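Local atomic coordinates of tube-forming protein in Mycobacterial Envelpe, TiME (Mycolicibacterium smegmatis, PDB entry 7CU9), a protein that probably forms a tubular channel across the mycobacterial outer envelope, thought to serve in protein secretion. Residues R97-H100 / R101-R105. Residues are numbered along the deposited sequence; the frame is centred on the assembly and turned at random.
Sequences RAYH and RVVDR
H100 and D104, one helical turn apart, are joined twice: H100 ND1 donates an almost straight hydrogen bond (175°) to D104 OD1 at 2.8 Å, and D104 N bonds back to H100 O at 2.8 Å. OD1 lies in the imidazole plane, while ND1 reaches its syn side from somewhat out of the carboxylate plane, the planes of the two groups being turned 52° apart. This His-carboxylate pair fixes the rotation of the ring; ND1 carries the proton, and the nearby carboxylate would probably favour the cationic ring. D104 CG stands anti to its own carbonyl carbon (chi1 -63°), which swings the carboxylate back along the helix to the histidine. Beside this pair V103 divides its branches: CG1 sits over one face of the Y99 ring, a CH-pi contact 4.0 Å from the centroid, while CG2 packs at 3.6 Å from H100 ND1. On another side of the helix the R101 chain bends at chi3 and runs back, laying one guanidinium face over A98 CA, with NH2 3.5 Å from A98 CB. A water accepts from both R97 NE (2.9 Å) and R101 NH1 (3.1 Å), bridging two like charges. R101 NH2 also bonds V57 O, and R105 forms a salt bridge to E56, so R101 and R105 link this part of the chain to helix 55-58. The buried A98, Y99 and V102 pack on strand 161-169 of the antiparallel sheet, Y99 and V102 also on 137-144, and Y99 on 150-158, which lies between them; Y99 OH reaches G134 O in the loop before strand 137-144.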
loop_
_atom_site.group_PDB
_atom_site.type_symbol
_atom_site.label_atom_id
_atom_site.label_comp_id
_atom_site.label_asym_id
_atom_site.label_seq_id
_atom_site.Cartn_x
_atom_site.Cartn_y
_atom_site.Cartn_z
ATOM N N ARG B 97 -28.044 -10.591 -13.560
ATOM C CA ARG B 97 -27.942 -10.109 -14.958
ATOM C C ARG B 97 -26.902 -8.985 -15.014
ATOM O O ARG B 97 -26.116 -8.961 -15.969
ATOM C CB ARG B 97 -29.308 -9.673 -15.492
ATOM C CG ARG B 97 -30.235 -10.840 -15.790
ATOM C CD ARG B 97 -31.470 -10.393 -16.543
ATOM N NE ARG B 97 -32.357 -9.532 -15.771
ATOM C CZ ARG B 97 -33.290 -9.948 -14.914
ATOM N NH1 ARG B 97 -33.465 -11.235 -14.668
ATOM N NH2 ARG B 97 -34.050 -9.060 -14.298
ATOM N N ALA B 98 -26.877 -8.092 -14.023
ATOM C CA ALA B 98 -25.895 -6.986 -13.974
ATOM C C ALA B 98 -24.485 -7.566 -13.831
ATOM O O ALA B 98 -23.573 -7.110 -14.551
ATOM C CB ALA B 98 -26.230 -6.028 -12.863
ATOM N N TYR B 99 -24.310 -8.559 -12.959
ATOM C CA TYR B 99 -23.021 -9.274 -12.793
ATOM C C TYR B 99 -22.576 -9.819 -14.156
ATOM O O TYR B 99 -21.403 -9.667 -14.530
ATOM C CB TYR B 99 -23.143 -10.379 -11.744
ATOM C CG TYR B 99 -21.883 -11.187 -11.589
ATOM C CD1 TYR B 99 -20.780 -10.650 -10.949
ATOM C CD2 TYR B 99 -21.778 -12.459 -12.120
ATOM C CE1 TYR B 99 -19.600 -11.366 -10.824
ATOM C CE2 TYR B 99 -20.607 -13.189 -12.005
ATOM C CZ TYR B 99 -19.516 -12.642 -11.352
ATOM O OH TYR B 99 -18.361 -13.367 -11.243
ATOM N N HIS B 100 -23.497 -10.426 -14.900
ATOM C CA HIS B 100 -23.176 -11.055 -16.209
ATOM C C HIS B 100 -22.921 -9.997 -17.285
ATOM O O HIS B 100 -22.174 -10.302 -18.230
ATOM C CB HIS B 100 -24.218 -12.119 -16.569
ATOM C CG HIS B 100 -23.892 -13.404 -15.897
ATOM N ND1 HIS B 100 -22.921 -14.258 -16.390
ATOM C CD2 HIS B 100 -24.321 -13.946 -14.740
ATOM C CE1 HIS B 100 -22.787 -15.278 -15.572
ATOM N NE2 HIS B 100 -23.639 -15.116 -14.553
ATOM N N ARG B 101 -23.440 -8.778 -17.151
ATOM C CA ARG B 101 -23.072 -7.694 -18.101
ATOM C C ARG B 101 -21.593 -7.329 -17.903
ATOM O O ARG B 101 -20.957 -6.923 -18.884
ATOM C CB ARG B 101 -24.034 -6.510 -17.985
ATOM C CG ARG B 101 -25.411 -6.826 -18.547
ATOM C CD ARG B 101 -26.278 -5.595 -18.701
ATOM N NE ARG B 101 -26.705 -5.030 -17.427
ATOM C CZ ARG B 101 -27.786 -5.398 -16.739
ATOM N NH1 ARG B 101 -28.571 -6.369 -17.173
ATOM N NH2 ARG B 101 -28.070 -4.793 -15.599
ATOM N N VAL B 102 -21.047 -7.489 -16.698
ATOM C CA VAL B 102 -19.579 -7.329 -16.478
ATOM C C VAL B 102 -18.851 -8.519 -17.112
ATOM O O VAL B 102 -17.988 -8.293 -17.985
ATOM C CB VAL B 102 -19.206 -7.196 -14.992
ATOM C CG1 VAL B 102 -17.691 -7.123 -14.821
ATOM C CG2 VAL B 102 -19.873 -5.988 -14.346
ATOM N N VAL B 103 -19.167 -9.739 -16.683
ATOM C CA VAL B 103 -18.285 -10.921 -16.931
ATOM C C VAL B 103 -18.505 -11.487 -18.339
ATOM O O VAL B 103 -17.513 -11.973 -18.916
ATOM C CB VAL B 103 -18.437 -11.990 -15.834
ATOM C CG1 VAL B 103 -18.083 -11.431 -14.470
ATOM C CG2 VAL B 103 -19.811 -12.627 -15.812
ATOM N N ASP B 104 -19.715 -11.432 -18.896
ATOM C CA ASP B 104 -19.984 -12.001 -20.247
ATOM C C ASP B 104 -19.320 -11.123 -21.312
ATOM O O ASP B 104 -18.833 -11.682 -22.315
ATOM C CB ASP B 104 -21.479 -12.141 -20.538
ATOM C CG ASP B 104 -22.217 -13.094 -19.617
ATOM O OD1 ASP B 104 -21.564 -13.747 -18.781
ATOM O OD2 ASP B 104 -23.456 -13.173 -19.745
ATOM N N ARG B 105 -19.288 -9.803 -21.118
ATOM C CA ARG B 105 -18.937 -8.836 -22.192
ATOM C C ARG B 105 -17.426 -8.578 -22.220
ATOM O O ARG B 105 -16.979 -7.846 -23.125
ATOM C CB ARG B 105 -19.738 -7.546 -22.015
ATOM C CG ARG B 105 -21.241 -7.773 -22.012
ATOM C CD ARG B 105 -21.995 -6.465 -22.020
ATOM N NE ARG B 105 -23.422 -6.701 -22.122
ATOM C CZ ARG B 105 -24.346 -5.749 -22.106
ATOM N NH1 ARG B 105 -23.999 -4.481 -21.974
ATOM N NH2 ARG B 105 -25.624 -6.077 -22.213
HETATM O O HOH W 1 -31.607 -7.013 -16.906
#